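Long-range contacts in two-domain protein containing predicted PHP-like metal-dependent phosphoesterase (Bacteroides vulgatus ATCC 8482, PDB 3E38), which binds three zinc ions in a PHP-like domain joined to an Ig-like domain and is probably a metal-dependent phosphoesterase, perhaps a nucleic acid exonuclease: residues S68-R72 with D110-E115; T147-W151 with W181-K185; N276-L282 with M299-T305; G319-E325 with L337-L343. All coordinates share one frame. Residue numbers count along the deposited sequence, not the author numbering.

Contact 1 (S68-R72 with D110-E115)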
# COMPACT_ATOMS: atom_id res chain seq x y z
N SER B 68 29.38 20.81 -17.82
CA SER B 68 28.94 22.08 -17.27
C SER B 68 29.80 22.56 -16.14
O SER B 68 30.75 21.89 -15.68
CB SER B 68 27.54 21.95 -16.70
OG SER B 68 27.59 21.42 -15.37
N ASP B 69 29.45 23.73 -15.67
CA ASP B 69 30.10 24.25 -14.48
C ASP B 69 29.25 23.92 -13.26
O ASP B 69 28.29 23.11 -13.30
CB ASP B 69 30.46 25.75 -14.57
CG ASP B 69 29.23 26.66 -14.64
OD1 ASP B 69 28.11 26.22 -14.29
OD2 ASP B 69 29.39 27.84 -15.02
N HIS B 70 29.62 24.56 -12.16
CA HIS B 70 29.01 24.22 -10.89
C HIS B 70 27.69 24.90 -10.60
O HIS B 70 27.03 24.58 -9.60
CB HIS B 70 29.98 24.52 -9.76
CG HIS B 70 31.27 23.78 -9.87
ND1 HIS B 70 31.41 22.45 -9.52
CD2 HIS B 70 32.49 24.18 -10.29
CE1 HIS B 70 32.65 22.08 -9.72
NE2 HIS B 70 33.33 23.11 -10.19
N ASN B 71 27.27 25.79 -11.46
CA ASN B 71 26.03 26.52 -11.22
C ASN B 71 24.91 25.94 -12.07
O ASN B 71 23.74 26.24 -11.91
CB ASN B 71 26.22 28.00 -11.54
CG ASN B 71 27.23 28.66 -10.65
OD1 ASN B 71 27.14 28.57 -9.43
ND2 ASN B 71 28.17 29.40 -11.26
N ARG B 72 25.29 25.07 -12.99
CA ARG B 72 24.32 24.59 -13.99
C ARG B 72 23.06 23.80 -13.47
O ARG B 72 21.96 23.98 -14.00
CB ARG B 72 25.08 23.78 -15.05
CG ARG B 72 24.25 23.30 -16.23
CD ARG B 72 23.67 24.40 -17.02
NE ARG B 72 23.00 23.83 -18.20
CZ ARG B 72 22.11 24.47 -18.94
NH1 ARG B 72 21.74 25.70 -18.62
NH2 ARG B 72 21.55 23.84 -19.98
N ASP B 110 27.28 32.03 -6.07
CA ASP B 110 28.04 31.40 -7.15
C ASP B 110 28.83 30.19 -6.63
O ASP B 110 29.64 30.28 -5.67
CB ASP B 110 28.95 32.50 -7.79
CG ASP B 110 29.73 32.02 -8.98
OD1 ASP B 110 29.64 30.83 -9.37
OD2 ASP B 110 30.47 32.83 -9.54
N SER B 111 28.57 29.04 -7.24
CA SER B 111 29.16 27.75 -6.82
C SER B 111 30.61 27.56 -7.25
O SER B 111 31.44 27.01 -6.51
CB SER B 111 28.30 26.57 -7.29
OG SER B 111 27.05 26.52 -6.57
N ASN B 112 30.89 28.13 -8.41
CA ASN B 112 32.20 27.97 -9.07
C ASN B 112 33.43 28.27 -8.23
O ASN B 112 34.42 27.55 -8.28
CB ASN B 112 32.24 28.82 -10.32
CG ASN B 112 31.48 28.19 -11.45
OD1 ASN B 112 31.35 26.97 -11.48
ND2 ASN B 112 31.00 28.99 -12.38
N PRO B 113 33.38 29.37 -7.48
CA PRO B 113 34.55 29.72 -6.70
C PRO B 113 34.89 28.73 -5.61
O PRO B 113 35.97 28.80 -5.03
CB PRO B 113 34.15 31.08 -6.06
CG PRO B 113 33.16 31.63 -6.97
CD PRO B 113 32.45 30.49 -7.62
N LEU B 114 33.95 27.82 -5.32
CA LEU B 114 34.19 26.81 -4.24
C LEU B 114 35.19 25.71 -4.68
O LEU B 114 35.73 24.94 -3.88
CB LEU B 114 32.89 26.20 -3.70
CG LEU B 114 32.12 27.07 -2.71
CD1 LEU B 114 31.86 28.49 -3.28
CD2 LEU B 114 30.82 26.34 -2.27
N GLU B 115 35.47 25.69 -5.97
CA GLU B 115 36.44 24.74 -6.50
C GLU B 115 37.82 25.33 -6.26
O GLU B 115 38.24 26.23 -6.96
CB GLU B 115 36.19 24.49 -7.97
CG GLU B 115 37.06 23.42 -8.53
CD GLU B 115 36.75 23.12 -10.00
OE1 GLU B 115 35.76 23.63 -10.56
OE2 GLU B 115 37.51 22.33 -10.58
O HOH W 1 24.65 25.83 -7.99

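Contact 2 (T147-W151 with W181-K185)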
# COMPACT_ATOMS: atom_id res chain seq x y z
N THR B 147 33.67 5.41 15.47
CA THR B 147 33.14 6.42 16.36
C THR B 147 33.02 7.75 15.65
O THR B 147 33.90 8.12 14.88
CB THR B 147 34.10 6.62 17.55
OG1 THR B 147 34.04 5.49 18.43
CG2 THR B 147 33.72 7.84 18.31
N THR B 148 31.93 8.46 15.93
CA THR B 148 31.65 9.80 15.36
C THR B 148 32.31 10.87 16.20
O THR B 148 31.77 11.33 17.19
CB THR B 148 30.15 10.11 15.30
OG1 THR B 148 29.47 9.01 14.71
CG2 THR B 148 29.85 11.39 14.50
N LYS B 149 33.50 11.26 15.78
CA LYS B 149 34.27 12.27 16.52
C LYS B 149 34.25 13.66 15.92
O LYS B 149 33.87 13.90 14.74
CB LYS B 149 35.73 11.84 16.62
CG LYS B 149 35.89 10.50 17.26
CD LYS B 149 37.30 9.98 17.20
CE LYS B 149 37.38 8.64 17.94
NZ LYS B 149 38.73 8.02 17.89
N TRP B 150 34.71 14.53 16.81
CA TRP B 150 34.90 15.97 16.58
C TRP B 150 36.40 16.19 16.49
O TRP B 150 37.14 15.92 17.42
CB TRP B 150 34.30 16.83 17.70
CG TRP B 150 34.41 18.32 17.47
CD1 TRP B 150 35.51 19.09 17.71
CD2 TRP B 150 33.39 19.22 17.02
NE1 TRP B 150 35.25 20.41 17.41
CE2 TRP B 150 33.96 20.52 16.99
CE3 TRP B 150 32.06 19.06 16.64
CZ2 TRP B 150 33.23 21.66 16.58
CZ3 TRP B 150 31.33 20.20 16.21
CH2 TRP B 150 31.92 21.47 16.20
N TRP B 151 36.85 16.66 15.35
CA TRP B 151 38.29 16.84 15.13
C TRP B 151 38.74 18.27 15.38
O TRP B 151 37.93 19.17 15.54
CB TRP B 151 38.66 16.42 13.72
CG TRP B 151 38.31 15.01 13.45
CD1 TRP B 151 37.09 14.41 13.63
CD2 TRP B 151 39.15 14.03 12.86
NE1 TRP B 151 37.14 13.11 13.22
CE2 TRP B 151 38.39 12.85 12.74
CE3 TRP B 151 40.46 14.03 12.41
CZ2 TRP B 151 38.91 11.69 12.22
CZ3 TRP B 151 40.99 12.86 11.90
CH2 TRP B 151 40.21 11.71 11.81
N TRP B 181 26.34 18.13 20.08
CA TRP B 181 27.29 19.12 19.54
C TRP B 181 26.57 20.42 19.29
O TRP B 181 27.03 21.48 19.68
CB TRP B 181 27.95 18.64 18.24
CG TRP B 181 28.96 17.60 18.52
CD1 TRP B 181 29.66 17.46 19.68
CD2 TRP B 181 29.48 16.61 17.62
NE1 TRP B 181 30.53 16.39 19.58
CE2 TRP B 181 30.45 15.88 18.32
CE3 TRP B 181 29.24 16.30 16.30
CZ2 TRP B 181 31.15 14.83 17.75
CZ3 TRP B 181 29.94 15.26 15.73
CH2 TRP B 181 30.87 14.54 16.45
N CYS B 182 25.43 20.31 18.66
CA CYS B 182 24.62 21.48 18.36
C CYS B 182 24.14 22.15 19.65
O CYS B 182 24.10 23.39 19.75
CB CYS B 182 23.43 21.15 17.50
SG CYS B 182 23.87 20.56 15.86
N LEU B 183 23.88 21.32 20.66
CA LEU B 183 23.40 21.83 21.95
C LEU B 183 24.55 22.58 22.63
O LEU B 183 24.38 23.72 23.07
CB LEU B 183 22.83 20.75 22.89
CG LEU B 183 21.58 19.99 22.44
CD1 LEU B 183 21.21 18.97 23.53
CD2 LEU B 183 20.37 20.90 22.09
N ASP B 184 25.74 22.00 22.62
CA ASP B 184 26.89 22.62 23.31
C ASP B 184 27.46 23.81 22.56
O ASP B 184 27.90 24.78 23.16
CB ASP B 184 28.02 21.62 23.49
CG ASP B 184 27.63 20.45 24.38
OD1 ASP B 184 26.71 20.62 25.21
OD2 ASP B 184 28.24 19.37 24.24
N LYS B 185 27.39 23.76 21.24
CA LYS B 185 28.02 24.78 20.40
C LYS B 185 27.03 25.79 19.80
O LYS B 185 27.38 26.65 19.00
CB LYS B 185 28.86 24.05 19.33
CG LYS B 185 30.20 23.61 19.95
CD LYS B 185 30.87 22.35 19.36
CE LYS B 185 32.21 22.10 20.17
NZ LYS B 185 32.74 20.68 20.23

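Contact 3 (N276-L282 with M299-T305)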
# COMPACT_ATOMS: atom_id res chain seq x y z
N ASN B 276 -4.53 13.49 17.86
CA ASN B 276 -3.35 13.75 17.08
C ASN B 276 -3.87 14.36 15.80
O ASN B 276 -4.56 13.70 14.99
CB ASN B 276 -2.56 12.47 16.80
CG ASN B 276 -1.18 12.71 16.22
OD1 ASN B 276 -0.84 13.82 15.85
ND2 ASN B 276 -0.38 11.64 16.13
N VAL B 277 -3.58 15.64 15.62
CA VAL B 277 -4.10 16.39 14.48
C VAL B 277 -3.01 16.50 13.40
O VAL B 277 -3.09 17.31 12.47
CB VAL B 277 -4.63 17.80 14.94
CG1 VAL B 277 -5.74 17.65 15.99
CG2 VAL B 277 -3.53 18.63 15.50
N THR B 278 -1.99 15.66 13.53
CA THR B 278 -0.86 15.67 12.59
C THR B 278 -0.67 14.38 11.82
O THR B 278 -1.43 13.44 11.94
CB THR B 278 0.47 15.99 13.29
OG1 THR B 278 0.92 14.85 14.02
CG2 THR B 278 0.30 17.16 14.28
N ASP B 279 0.33 14.43 10.96
CA ASP B 279 0.77 13.30 10.13
C ASP B 279 1.85 12.52 10.88
O ASP B 279 2.38 11.50 10.41
CB ASP B 279 1.36 13.77 8.78
CG ASP B 279 0.33 14.11 7.75
OD1 ASP B 279 -0.85 13.74 7.93
OD2 ASP B 279 0.72 14.72 6.73
N LEU B 280 2.16 13.01 12.07
CA LEU B 280 3.20 12.45 12.90
C LEU B 280 2.66 11.57 13.99
O LEU B 280 1.84 11.98 14.80
CB LEU B 280 4.01 13.55 13.61
CG LEU B 280 4.59 14.78 12.90
CD1 LEU B 280 5.64 15.49 13.83
CD2 LEU B 280 5.21 14.39 11.64
N VAL B 281 3.22 10.38 14.06
CA VAL B 281 2.88 9.46 15.11
C VAL B 281 3.59 9.98 16.33
O VAL B 281 4.68 10.54 16.25
CB VAL B 281 3.35 8.04 14.86
CG1 VAL B 281 4.87 7.98 15.03
CG2 VAL B 281 2.65 7.10 15.87
N LEU B 282 2.92 9.83 17.46
CA LEU B 282 3.40 10.34 18.74
C LEU B 282 3.44 9.20 19.72
O LEU B 282 2.50 8.44 19.83
CB LEU B 282 2.48 11.47 19.24
CG LEU B 282 2.29 12.63 18.25
CD1 LEU B 282 1.01 13.45 18.52
CD2 LEU B 282 3.57 13.53 18.23
N MSE B 299 1.73 4.61 25.24
CA MSE B 299 0.64 5.00 24.37
C MSE B 299 1.14 5.59 23.09
O MSE B 299 2.04 6.41 23.07
CB MSE B 299 -0.20 6.00 25.13
CG MSE B 299 -1.44 6.40 24.44
SE MSE B 299 -2.66 7.49 25.53
CE MSE B 299 -4.04 7.40 24.09
N THR B 300 0.55 5.13 22.00
CA THR B 300 0.89 5.63 20.68
C THR B 300 -0.28 6.31 20.06
O THR B 300 -1.33 5.68 19.81
CB THR B 300 1.27 4.54 19.69
OG1 THR B 300 2.51 3.96 20.11
CG2 THR B 300 1.42 5.14 18.26
N LEU B 301 -0.09 7.60 19.81
CA LEU B 301 -1.12 8.41 19.16
C LEU B 301 -0.80 8.51 17.69
O LEU B 301 0.04 9.27 17.26
CB LEU B 301 -1.22 9.81 19.76
CG LEU B 301 -1.72 9.99 21.17
CD1 LEU B 301 -0.73 9.37 22.14
CD2 LEU B 301 -1.84 11.48 21.38
N LYS B 302 -1.51 7.69 16.93
CA LYS B 302 -1.38 7.65 15.50
C LYS B 302 -1.91 8.93 14.86
O LYS B 302 -2.69 9.67 15.46
CB LYS B 302 -2.13 6.43 14.91
CG LYS B 302 -1.38 5.11 15.14
CD LYS B 302 -2.29 3.92 15.01
CE LYS B 302 -1.59 2.58 15.26
NZ LYS B 302 -1.00 1.94 14.05
N PRO B 303 -1.47 9.20 13.61
CA PRO B 303 -1.91 10.39 12.91
C PRO B 303 -3.39 10.44 12.72
O PRO B 303 -4.03 9.44 12.40
CB PRO B 303 -1.20 10.28 11.55
CG PRO B 303 0.05 9.45 11.84
CD PRO B 303 -0.37 8.50 12.91
N HIS B 304 -3.89 11.64 12.96
CA HIS B 304 -5.28 12.02 12.73
C HIS B 304 -6.26 11.10 13.41
O HIS B 304 -7.29 10.76 12.87
CB HIS B 304 -5.54 12.11 11.23
CG HIS B 304 -4.59 13.04 10.53
ND1 HIS B 304 -4.62 14.40 10.71
CD2 HIS B 304 -3.55 12.78 9.70
CE1 HIS B 304 -3.63 14.95 10.03
NE2 HIS B 304 -2.96 13.99 9.41
N THR B 305 -5.90 10.69 14.61
CA THR B 305 -6.71 9.77 15.42
C THR B 305 -7.01 10.33 16.78
O THR B 305 -6.14 10.84 17.44
CB THR B 305 -5.96 8.44 15.58
OG1 THR B 305 -5.65 7.94 14.28
CG2 THR B 305 -6.79 7.41 16.36

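Contact 4 (G319-E325 with L337-L343)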
# COMPACT_ATOMS: atom_id res chain seq x y z
N GLY B 319 -6.84 15.18 41.78
CA GLY B 319 -6.09 15.55 40.59
C GLY B 319 -4.59 15.34 40.70
O GLY B 319 -4.08 14.68 41.62
N GLY B 320 -3.90 15.94 39.75
CA GLY B 320 -2.45 15.82 39.69
C GLY B 320 -1.88 15.94 38.30
O GLY B 320 -2.57 16.30 37.34
N ASP B 321 -0.61 15.60 38.22
CA ASP B 321 0.16 15.70 36.99
C ASP B 321 0.32 14.38 36.30
O ASP B 321 1.01 13.48 36.77
CB ASP B 321 1.57 16.21 37.27
CG ASP B 321 1.60 17.63 37.73
OD1 ASP B 321 0.62 18.38 37.49
OD2 ASP B 321 2.63 18.01 38.32
N VAL B 322 -0.30 14.33 35.13
CA VAL B 322 -0.21 13.19 34.24
C VAL B 322 1.05 13.42 33.46
O VAL B 322 1.07 14.19 32.50
CB VAL B 322 -1.48 13.06 33.38
CG1 VAL B 322 -1.35 11.93 32.39
CG2 VAL B 322 -2.70 12.86 34.30
N ASN B 323 2.10 12.76 33.92
CA ASN B 323 3.47 12.88 33.39
C ASN B 323 3.91 11.78 32.46
O ASN B 323 3.73 10.58 32.70
CB ASN B 323 4.46 12.89 34.55
CG ASN B 323 4.25 14.06 35.45
OD1 ASN B 323 3.84 15.14 35.01
ND2 ASN B 323 4.53 13.86 36.72
N PHE B 324 4.55 12.23 31.39
CA PHE B 324 5.06 11.33 30.37
C PHE B 324 6.11 11.94 29.48
O PHE B 324 6.20 13.16 29.28
CB PHE B 324 3.91 10.77 29.52
CG PHE B 324 3.05 11.83 28.89
CD1 PHE B 324 3.43 12.44 27.71
CD2 PHE B 324 1.85 12.20 29.48
CE1 PHE B 324 2.61 13.40 27.11
CE2 PHE B 324 1.04 13.18 28.88
CZ PHE B 324 1.43 13.76 27.69
N GLU B 325 6.92 11.05 28.95
CA GLU B 325 7.93 11.43 27.96
C GLU B 325 7.37 11.22 26.54
O GLU B 325 6.70 10.24 26.30
CB GLU B 325 9.16 10.56 28.15
CG GLU B 325 10.34 10.90 27.31
CD GLU B 325 11.41 9.82 27.42
OE1 GLU B 325 11.15 8.83 28.13
OE2 GLU B 325 12.48 9.93 26.77
N LEU B 337 11.16 14.40 24.95
CA LEU B 337 10.44 15.52 25.56
C LEU B 337 9.59 15.10 26.74
O LEU B 337 8.87 14.13 26.68
CB LEU B 337 9.51 16.17 24.52
CG LEU B 337 8.56 17.25 25.00
CD1 LEU B 337 9.34 18.48 25.51
CD2 LEU B 337 7.54 17.59 23.90
N LYS B 338 9.69 15.87 27.82
CA LYS B 338 8.87 15.65 29.01
C LYS B 338 7.67 16.58 29.00
O LYS B 338 7.75 17.77 28.75
CB LYS B 338 9.69 15.86 30.29
CG LYS B 338 10.98 15.03 30.31
CD LYS B 338 10.73 13.55 30.07
CE LYS B 338 12.05 12.73 30.10
NZ LYS B 338 12.99 12.96 28.92
N TYR B 339 6.53 16.01 29.28
CA TYR B 339 5.29 16.75 29.23
C TYR B 339 4.38 16.36 30.34
O TYR B 339 4.42 15.24 30.83
CB TYR B 339 4.58 16.49 27.88
CG TYR B 339 3.64 17.59 27.46
CD1 TYR B 339 2.31 17.60 27.88
CD2 TYR B 339 4.09 18.63 26.65
CE1 TYR B 339 1.45 18.63 27.49
CE2 TYR B 339 3.25 19.66 26.26
CZ TYR B 339 1.94 19.67 26.67
OH TYR B 339 1.13 20.71 26.24
N THR B 340 3.57 17.31 30.73
CA THR B 340 2.59 17.10 31.79
C THR B 340 1.25 17.61 31.38
O THR B 340 1.13 18.67 30.75
CB THR B 340 2.95 17.87 33.07
OG1 THR B 340 4.25 17.51 33.48
CG2 THR B 340 2.01 17.48 34.17
N ILE B 341 0.25 16.80 31.70
CA ILE B 341 -1.13 17.21 31.53
C ILE B 341 -1.64 17.38 32.93
O ILE B 341 -1.85 16.40 33.64
CB ILE B 341 -1.97 16.19 30.76
CG1 ILE B 341 -1.53 16.13 29.30
CG2 ILE B 341 -3.41 16.58 30.84
CD1 ILE B 341 -2.26 15.06 28.45
N SER B 342 -1.76 18.64 33.36
CA SER B 342 -2.26 18.95 34.71
C SER B 342 -3.76 18.83 34.77
O SER B 342 -4.48 19.39 33.92
CB SER B 342 -1.85 20.37 35.15
OG SER B 342 -0.46 20.47 35.36
N LEU B 343 -4.22 18.09 35.77
CA LEU B 343 -5.64 17.86 36.01
C LEU B 343 -6.04 18.36 37.41
O LEU B 343 -5.20 18.90 38.14
CB LEU B 343 -5.97 16.38 35.88
CG LEU B 343 -5.80 15.77 34.48
CD1 LEU B 343 -6.07 14.29 34.55
CD2 LEU B 343 -6.73 16.43 33.48
OXT LEU B 343 -7.20 18.23 37.86

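Contact 1 (S68-R72 with D110-E115)
Neither segment runs as a strand: residues 68-72 are a loop leading into helix 72-83, and 110-115 curl into a short 3-10 turn at 112-114. The backbones come closest at His70 and Asn112, CA to CA 5.2 Å. Asp69 caps the coming helix, its OD1 taking Asn71 N at 3.0 Å, while Asp110 OD1 accepts Asn112 N at 3.1 Å in an Asx turn. Across the gap each asparagine bridges to the other segment through both atoms of its amide. Asn112 OD1 receives His70 N at 3.0 Å, and its ND2 gives a weak bond to Asp69 OD2 at 3.3 Å; Asn71 OD1 receives Ser111 N at 2.7 Å, and its ND2 donates to Asp110 OD1 at 2.8 Å. Asparagine suits both places because one short side chain offers donor and acceptor. Ser111, small enough to pack against His70, CB to CB 3.6 Å, directs OG to Ser92 and to a water that also reaches His70 O. His70 NE2 donates to Glu115 OE1 at 2.5 Å. With this His-carboxylate hydrogen bond and a bound zinc about 13 Å from its side chain, His70 links two loops near the site but is no zinc ligand.

Contact 2 (T147-W151 with W181-K185)
Thr148 opens the contact: its CG2 lies 3.8 Å from Trp181 CH2. A beta-branched threonine suits this spot, since its methyl packs on the indole while OG1 bonds to Arg297 of the third subunit. Lys149 has its CA-to-CB bond directed away and contributes its backbone, with its O 3.5 Å from Trp181 CH2. Trp150 then swings toward helix 176-185, the helix of the beta-alpha-beta crossover between parallel strands 165-170 and 188-192; Trp150 and Trp181 both touch Ile166 on the first of these. The two indoles form a T-shaped (edge-to-face) pair, the edge of Trp150 directed at the face of Trp181, with Trp150 CE3 3.7 Å from Trp181 CD2 and planes at 66°. One helical turn after Trp181, Lys185 extends across a face of Trp150. Its CD makes a CH-pi contact, 3.4 Å from Trp150 CH2, and its NZ stands 3.6 Å from the centroid of the Trp150 five-membered ring, a cation-pi interaction. A long lysine can supply both methylenes and charge, while Trp150 NE1 bonds to Thr155.

Contact 3 (N276-L282 with M299-T305)
His304 NE2 donates to Asp279 OD1 at 2.6 Å, a short His-carboxylate hydrogen bond between two bends in the chain; Asp279 OD2 takes Gln9 N. Asn276 is the other polar centre. Its ND2 bonds to Leu301 O at 2.7 Å and to Leu280 O at 2.6 Å, while its OD1 accepts Thr278 N at 3.2 Å in an Asx turn, so one amide holds its own loop and the facing segment. Asn276 N also donates to Thr305 O at 3.1 Å. These bends are crossings of the Ig-like domain's beta sandwich: 276-282 passes from strand 269-276 of one sheet to 282-286 of the other, and 299-305 returns from 298-301 to 306-313 through a type II beta turn spanning Lys302 to Thr305. Leu282 and Leu301 form an antiparallel hydrogen-bonded pair, Leu282 N to Leu301 O 2.9 Å and Leu301 N to Leu282 O 2.7 Å. Both leucines pack on Val258 of the opposing sheet. Farther out, Val281 CB lies 4.2 Å from Pro303 CD, and Val281 CG2 reaches Thr300 CG2 at 3.3 Å.

Contact 4 (G319-E325 with L337-L343)
Val322, Phe324, Tyr339 and Ile341 lie on one face of two neighbouring antiparallel strands in the five-stranded sheet of the Ig-like beta sandwich. Val322 and Ile341 stand opposite, CB to CB 4.1 Å, and the ring of Phe324 leans across so that CE1 lies 3.7 Å from Tyr339 CB and CE2 3.8 Å from Ile341 CD1. Branched and aromatic residues suit this face because it is covered: Val322 packs on Ile311 and Ile341 on Leu272 and Ile274 of the opposing sheet, while Tyr339 meets Phe254 of helix 247-257 edge-to-face. The Phe324 and Tyr339 rings are nearly parallel, but slid so far apart that they barely overlap. Backbone bonds join the hydrogen-bonded pairs: Val322 N to Ile341 O 3.0 Å, Ile341 N to Val322 O 2.9 Å, Phe324 N to Tyr339 O 3.1 Å and Tyr339 N to Phe324 O 2.9 Å. The other face is polar. Thr340 OG1 donates to Asn323 OD1 at 2.9 Å, Ser342 OG to Asp321 OD1 at 3.2 Å, and Glu325 OE2 makes a long salt bridge of 3.8 Å with Lys338 NZ, both groups bonding also to Gly336. At the backbone angles of Gly320 a CB would jam against the carbonyl O of Gly319. At the chain terminus, whose carboxylate pairs with Arg265, Leu343 N donates to Gly320 O at 2.9 Å.

In the fold
The contacts follow one another along the chain without nesting, two in each part of the protein. Contacts 1 and 2 belong to the zinc-binding PHP-like part, their centres 30 Å apart: the first joins loops leading to helices 72-83 and 119-128, the second sets helix 176-185 against the loop before helix 152-159. Contacts 3 and 4 lie in the Ig-like domain, centres 18 Å apart, and share its five-stranded sheet, contact 3 at edge strand 298-301 and contact 4 on 321-326 and 335-342. Contact 1 is farthest from contact 4, 53 Å between centres, whereas contacts 2 and 4 approach to about 11 Å between nearest atoms. Each contact joins segments of a single part, and none spans the metal-bearing and sandwich parts.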